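PDB 4G3H: arginase (RocF) from Helicobacter pylori, which probably hydrolyses L-arginine to L-ornithine and urea, using two manganese ions in each subunit. Local coordinates for residues 113-118 / 229-234; 4-9 / 48-53. All coordinates share one frame; numbering follows the deposited sequence.

Contact 1: residues 113-118 / 229-234; sequences LYLDAH and IYLSLD. With MN (manganese (II) ion), chain F; MN (manganese (II) ion), chain E.
Both D116 (chi1 -162°) and D234 (chi1 -177°) carry CG anti to the backbone N, and this brings the two carboxylates together at the C-terminal ends of neighbouring parallel strands, their planes 65° apart. D116 bridges the manganese pair with one oxygen for each ion: OD1 lies 2.2 Å from the manganese of chain F and OD2 lies 2.1 Å from that of chain E. D234 bridges with a single atom, its OD2, 2.3 Å from the chain F ion and a longer 2.5 Å from the chain E ion. D116 OD2 and D234 OD2 approach to 3.0 Å, a closeness of two metal-bound oxygens that the positive charge of the ions probably offsets. H118 adds ND1 to the chain F ion, while its backbone N, 2.6 Å from D116 OD1, closes an Asx turn and meets that oxygen from above the carboxylate plane. D236 completes the protein ligands of the chain F ion and D120 those of the chain E ion; Y114 OH is hydrogen-bonded to the D120 carboxylate as a second-shell group. This is the binuclear manganese cluster of the arginase fold, set at the carboxyl edge of the parallel sheet. Behind it four backbone bonds run between the strands, the straightest being S232 N to L113 O at 2.7 Å. L113, L115, L231 and L233 share one face of the sheet, where L113 CD1 touches L231 CD1 and L233 CD1 presses on L115 CB at 3.7 Å. On the other face S232 CB approaches the Y114 ring obliquely.

Contact 2: residues 4-9 / 48-53; sequences VGLEAE and VLYKEF
Four backbone hydrogen bonds tie 4-9 to 48-53 in parallel register, alternating in direction: V48 N to G5 O, E7 N to V48 O, Y50 N to E7 O and E9 N to Y50 O. E9 N to Y50 O is the straightest, 3.0 Å at 171°, and carries the ladder past the end of strand 2-8. Y50 N to E7 O is bent, with the donor above the carbonyl plane. CA-H...O contacts supplement them, among them L49 CA to E7 O at 3.1 Å. This is the border of the arginase sheet: strand 44-50 is outermost within the chain, and strand 2-8 continues the sheet through backbone bonds from V4 and L6 to strand 84-87. Among the apolar contacts, V4 CG1 meets V48 CG2 at 3.6 Å, while L6 and V48 run alongside each other, CD2 of L6 against CB of V48. Y50 takes the crowded first torsion (chi1 71°), CG between its own N and carbonyl carbon, which lays the ring against the E7-A8 peptide, Y50 CE2 only 3.1 Å from A8 N. A8 then covers one ring face in a CH-pi contact, its CB 4.2 Å from the Y50 ring centroid, and L6 CD1 comes obliquely to Y50 CD2 at 3.8 Å. D18 takes the hydrogen bond of Y50 OH and also bonds to A8 N. Of the charged groups, E9 OE1 and K51 NZ stay 4.2 Å apart, too far for a salt bridge, and one water spans them, donating to E9 and accepting from K51.

In the fold
Contacts 1 and 2 belong to one eight-stranded parallel sheet, their centres about 19 Å apart and their nearest atoms about 9 Å, without touching. They come in series along the chain: contact 2 pairs the first two strands of the sheet, 2-8 and 44-50, and is closed before strand 110-115 opens contact 1, which strand 228-234 later completes. Across the sheet, strands 84-87 and 274-280 stand between the two pairs. Contact 1 therefore occupies the interior, about 5 Å from the chain centre, and holds the metal cluster, whereas contact 2, about 14 Å from that centre, forms one margin of the same sheet, away from the manganese site.

Contact 1: residues 113-118 / 229-234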
loop_
_atom_site.group_PDB
_atom_site.type_symbol
_atom_site.label_atom_id
_atom_site.label_comp_id
_atom_site.label_asym_id
_atom_site.label_seq_id
_atom_site.Cartn_x
_atom_site.Cartn_y
_atom_site.Cartn_z
ATOM N N LEU A 113 4.386 5.565 -4.967
ATOM C CA LEU A 113 3.867 4.942 -6.182
ATOM C C LEU A 113 2.671 4.190 -5.637
ATOM O O LEU A 113 2.830 3.256 -4.847
ATOM C CB LEU A 113 4.890 3.976 -6.787
ATOM C CG LEU A 113 6.180 4.633 -7.296
ATOM C CD1 LEU A 113 7.194 3.572 -7.698
ATOM C CD2 LEU A 113 5.859 5.554 -8.474
ATOM N N TYR A 114 1.478 4.620 -6.040
ATOM C CA TYR A 114 0.237 4.031 -5.545
ATOM C C TYR A 114 -0.559 3.369 -6.669
ATOM O O TYR A 114 -1.199 4.055 -7.465
ATOM C CB TYR A 114 -0.607 5.145 -4.900
ATOM C CG TYR A 114 -1.552 4.704 -3.804
ATOM C CD1 TYR A 114 -1.084 4.473 -2.511
ATOM C CD2 TYR A 114 -2.913 4.551 -4.048
ATOM C CE1 TYR A 114 -1.942 4.109 -1.487
ATOM C CE2 TYR A 114 -3.794 4.181 -3.020
ATOM C CZ TYR A 114 -3.294 3.966 -1.739
ATOM O OH TYR A 114 -4.137 3.625 -0.706
ATOM N N LEU A 115 -0.519 2.041 -6.732
ATOM C CA LEU A 115 -1.238 1.293 -7.763
ATOM C C LEU A 115 -2.547 0.850 -7.146
ATOM O O LEU A 115 -2.560 0.026 -6.231
ATOM C CB LEU A 115 -0.411 0.087 -8.214
ATOM C CG LEU A 115 0.840 0.445 -9.027
ATOM C CD1 LEU A 115 1.839 1.178 -8.138
ATOM C CD2 LEU A 115 1.464 -0.837 -9.597
ATOM N N ASP A 116 -3.653 1.376 -7.668
ATOM C CA ASP A 116 -4.946 1.101 -7.058
ATOM C C ASP A 116 -6.086 1.529 -7.983
ATOM O O ASP A 116 -5.916 2.405 -8.833
ATOM C CB ASP A 116 -5.007 1.922 -5.765
ATOM C CG ASP A 116 -6.064 1.456 -4.796
ATOM O OD1 ASP A 116 -7.201 1.147 -5.200
ATOM O OD2 ASP A 116 -5.751 1.430 -3.598
ATOM N N ALA A 117 -7.248 0.908 -7.815
ATOM C CA ALA A 117 -8.409 1.273 -8.608
ATOM C C ALA A 117 -9.020 2.507 -7.944
ATOM O O ALA A 117 -9.802 3.229 -8.564
ATOM C CB ALA A 117 -9.425 0.132 -8.624
ATOM N N HIS A 118 -8.642 2.741 -6.684
ATOM C CA HIS A 118 -9.159 3.869 -5.901
ATOM C C HIS A 118 -8.094 4.877 -5.469
ATOM O O HIS A 118 -6.910 4.556 -5.398
ATOM C CB HIS A 118 -9.873 3.353 -4.643
ATOM C CG HIS A 118 -10.795 2.202 -4.898
ATOM N ND1 HIS A 118 -10.389 0.890 -4.802
ATOM C CD2 HIS A 118 -12.091 2.166 -5.289
ATOM C CE1 HIS A 118 -11.393 0.094 -5.123
ATOM N NE2 HIS A 118 -12.438 0.844 -5.424
ATOM N N ILE A 229 11.576 6.197 -2.195
ATOM C CA ILE A 229 10.261 5.876 -2.702
ATOM C C ILE A 229 9.598 4.705 -1.988
ATOM O O ILE A 229 10.259 3.743 -1.583
ATOM C CB ILE A 229 10.365 5.579 -4.211
ATOM C CG1 ILE A 229 10.985 6.787 -4.920
ATOM C CG2 ILE A 229 8.998 5.263 -4.794
ATOM C CD1 ILE A 229 11.230 6.575 -6.406
ATOM N N TYR A 230 8.282 4.816 -1.830
ATOM C CA TYR A 230 7.459 3.793 -1.197
ATOM C C TYR A 230 6.443 3.330 -2.249
ATOM O O TYR A 230 5.717 4.153 -2.816
ATOM C CB TYR A 230 6.721 4.395 0.008
ATOM C CG TYR A 230 5.812 3.437 0.756
ATOM C CD1 TYR A 230 6.290 2.668 1.822
ATOM C CD2 TYR A 230 4.467 3.301 0.397
ATOM C CE1 TYR A 230 5.445 1.784 2.515
ATOM C CE2 TYR A 230 3.617 2.421 1.078
ATOM C CZ TYR A 230 4.111 1.667 2.134
ATOM O OH TYR A 230 3.267 0.799 2.793
ATOM N N LEU A 231 6.404 2.030 -2.533
ATOM C CA LEU A 231 5.436 1.517 -3.506
ATOM C C LEU A 231 4.308 0.764 -2.802
ATOM O O LEU A 231 4.545 -0.172 -2.030
ATOM C CB LEU A 231 6.098 0.592 -4.538
ATOM C CG LEU A 231 5.137 0.255 -5.698
ATOM C CD1 LEU A 231 5.911 0.082 -6.994
ATOM C CD2 LEU A 231 4.316 -0.998 -5.375
ATOM N N SER A 232 3.078 1.185 -3.072
ATOM C CA SER A 232 1.915 0.549 -2.474
ATOM C C SER A 232 1.034 -0.016 -3.580
ATOM O O SER A 232 0.496 0.727 -4.398
ATOM C CB SER A 232 1.131 1.560 -1.638
ATOM O OG SER A 232 0.153 0.906 -0.855
ATOM N N LEU A 233 0.891 -1.336 -3.594
ATOM C CA LEU A 233 0.102 -2.012 -4.615
ATOM C C LEU A 233 -1.176 -2.652 -4.091
ATOM O O LEU A 233 -1.132 -3.542 -3.233
ATOM C CB LEU A 233 0.950 -3.097 -5.310
ATOM C CG LEU A 233 0.179 -4.166 -6.117
ATOM C CD1 LEU A 233 -0.609 -3.507 -7.243
ATOM C CD2 LEU A 233 1.133 -5.203 -6.677
ATOM N N ASP A 234 -2.305 -2.203 -4.637
ATOM C CA ASP A 234 -3.624 -2.733 -4.294
ATOM C C ASP A 234 -4.020 -3.600 -5.494
ATOM O O ASP A 234 -4.140 -3.100 -6.609
ATOM C CB ASP A 234 -4.633 -1.592 -4.125
ATOM C CG ASP A 234 -6.014 -2.083 -3.706
ATOM O OD1 ASP A 234 -6.419 -3.214 -4.082
ATOM O OD2 ASP A 234 -6.707 -1.324 -3.003
HETATM MN MN MN F . -8.505 -0.188 -3.956
HETATM MN MN MN E . -6.748 0.883 -1.875
#

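Contact 2: residues 4-9 / 48-53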
loop_
_atom_site.group_PDB
_atom_site.type_symbol
_atom_site.label_atom_id
_atom_site.label_comp_id
_atom_site.label_asym_id
_atom_site.label_seq_id
_atom_site.Cartn_x
_atom_site.Cartn_y
_atom_site.Cartn_z
ATOM N N VAL A 4 6.866 -8.824 6.110
ATOM C CA VAL A 4 5.987 -8.369 7.183
ATOM C C VAL A 4 4.556 -8.779 6.863
ATOM O O VAL A 4 4.042 -8.484 5.784
ATOM C CB VAL A 4 6.042 -6.826 7.350
ATOM C CG1 VAL A 4 5.152 -6.403 8.512
ATOM C CG2 VAL A 4 7.483 -6.366 7.587
ATOM N N GLY A 5 3.924 -9.478 7.797
ATOM C CA GLY A 5 2.555 -9.913 7.594
ATOM C C GLY A 5 1.643 -9.289 8.638
ATOM O O GLY A 5 1.821 -9.513 9.834
ATOM N N LEU A 6 0.681 -8.491 8.189
ATOM C CA LEU A 6 -0.261 -7.840 9.100
ATOM C C LEU A 6 -1.414 -8.783 9.441
ATOM O O LEU A 6 -1.883 -9.546 8.592
ATOM C CB LEU A 6 -0.824 -6.566 8.466
ATOM C CG LEU A 6 -0.012 -5.256 8.447
ATOM C CD1 LEU A 6 -0.480 -4.343 9.557
ATOM C CD2 LEU A 6 1.474 -5.541 8.566
ATOM N N GLU A 7 -1.862 -8.724 10.689
ATOM C CA GLU A 7 -2.964 -9.554 11.147
ATOM C C GLU A 7 -3.715 -8.792 12.231
ATOM O O GLU A 7 -3.099 -8.201 13.126
ATOM C CB GLU A 7 -2.435 -10.886 11.697
ATOM C CG GLU A 7 -3.524 -11.835 12.180
ATOM C CD GLU A 7 -2.976 -13.158 12.685
ATOM O OE1 GLU A 7 -3.758 -13.934 13.274
ATOM O OE2 GLU A 7 -1.768 -13.424 12.495
ATOM N N ALA A 8 -5.043 -8.799 12.149
ATOM C CA ALA A 8 -5.851 -8.089 13.133
ATOM C C ALA A 8 -5.688 -8.690 14.522
ATOM O O ALA A 8 -5.795 -9.904 14.701
ATOM C CB ALA A 8 -7.329 -8.112 12.727
ATOM N N GLU A 9 -5.424 -7.841 15.507
ATOM C CA GLU A 9 -5.287 -8.332 16.870
ATOM C C GLU A 9 -6.574 -9.046 17.288
ATOM O O GLU A 9 -6.526 -10.039 18.015
ATOM C CB GLU A 9 -5.000 -7.181 17.841
ATOM C CG GLU A 9 -4.974 -7.614 19.300
ATOM C CD GLU A 9 -4.684 -6.470 20.256
ATOM O OE1 GLU A 9 -5.415 -5.455 20.223
ATOM O OE2 GLU A 9 -3.725 -6.588 21.047
ATOM N N VAL A 48 2.759 -8.632 12.385
ATOM C CA VAL A 48 2.482 -7.347 13.014
ATOM C C VAL A 48 0.973 -7.220 13.186
ATOM O O VAL A 48 0.218 -7.368 12.224
ATOM C CB VAL A 48 3.011 -6.172 12.153
ATOM C CG1 VAL A 48 2.589 -4.836 12.767
ATOM C CG2 VAL A 48 4.527 -6.246 12.059
ATOM N N LEU A 49 0.541 -6.967 14.419
ATOM C CA LEU A 49 -0.875 -6.833 14.723
ATOM C C LEU A 49 -1.381 -5.420 14.473
ATOM O O LEU A 49 -0.659 -4.438 14.670
ATOM C CB LEU A 49 -1.143 -7.223 16.179
ATOM C CG LEU A 49 -0.694 -8.629 16.595
ATOM C CD1 LEU A 49 -1.117 -8.883 18.031
ATOM C CD2 LEU A 49 -1.304 -9.678 15.661
ATOM N N TYR A 50 -2.628 -5.319 14.031
ATOM C CA TYR A 50 -3.223 -4.020 13.764
ATOM C C TYR A 50 -4.641 -3.950 14.306
ATOM O O TYR A 50 -5.246 -4.968 14.642
ATOM C CB TYR A 50 -3.214 -3.727 12.255
ATOM C CG TYR A 50 -4.176 -4.559 11.424
ATOM C CD1 TYR A 50 -5.496 -4.148 11.231
ATOM C CD2 TYR A 50 -3.763 -5.752 10.825
ATOM C CE1 TYR A 50 -6.389 -4.903 10.457
ATOM C CE2 TYR A 50 -4.651 -6.523 10.047
ATOM C CZ TYR A 50 -5.958 -6.086 9.869
ATOM O OH TYR A 50 -6.838 -6.808 9.089
ATOM N N LYS A 51 -5.156 -2.731 14.391
ATOM C CA LYS A 51 -6.496 -2.481 14.883
ATOM C C LYS A 51 -7.241 -1.754 13.771
ATOM O O LYS A 51 -6.725 -0.798 13.197
ATOM C CB LYS A 51 -6.438 -1.602 16.129
ATOM C CG LYS A 51 -7.725 -1.565 16.921
ATOM C CD LYS A 51 -7.578 -0.673 18.135
ATOM C CE LYS A 51 -8.581 -1.050 19.199
ATOM N NZ LYS A 51 -8.331 -2.437 19.674
ATOM N N GLU A 52 -8.445 -2.213 13.459
ATOM C CA GLU A 52 -9.235 -1.588 12.405
ATOM C C GLU A 52 -9.742 -0.213 12.835
ATOM O O GLU A 52 -10.192 -0.031 13.963
ATOM C CB GLU A 52 -10.429 -2.470 12.051
ATOM C CG GLU A 52 -11.334 -1.861 10.998
ATOM C CD GLU A 52 -12.619 -2.641 10.802
ATOM O OE1 GLU A 52 -13.410 -2.260 9.914
ATOM O OE2 GLU A 52 -12.841 -3.628 11.533
ATOM N N PHE A 53 -9.669 0.755 11.931
ATOM C CA PHE A 53 -10.138 2.104 12.230
ATOM C C PHE A 53 -11.619 2.209 11.867
ATOM O O PHE A 53 -11.988 2.077 10.699
ATOM C CB PHE A 53 -9.322 3.133 11.441
ATOM C CG PHE A 53 -9.670 4.560 11.759
ATOM C CD1 PHE A 53 -10.012 4.939 13.057
ATOM C CD2 PHE A 53 -9.620 5.534 10.769
ATOM C CE1 PHE A 53 -10.300 6.270 13.363
ATOM C CE2 PHE A 53 -9.905 6.869 11.063
ATOM C CZ PHE A 53 -10.245 7.238 12.363
HETATM O O HOH W 1 -7.465 -4.641 18.338
#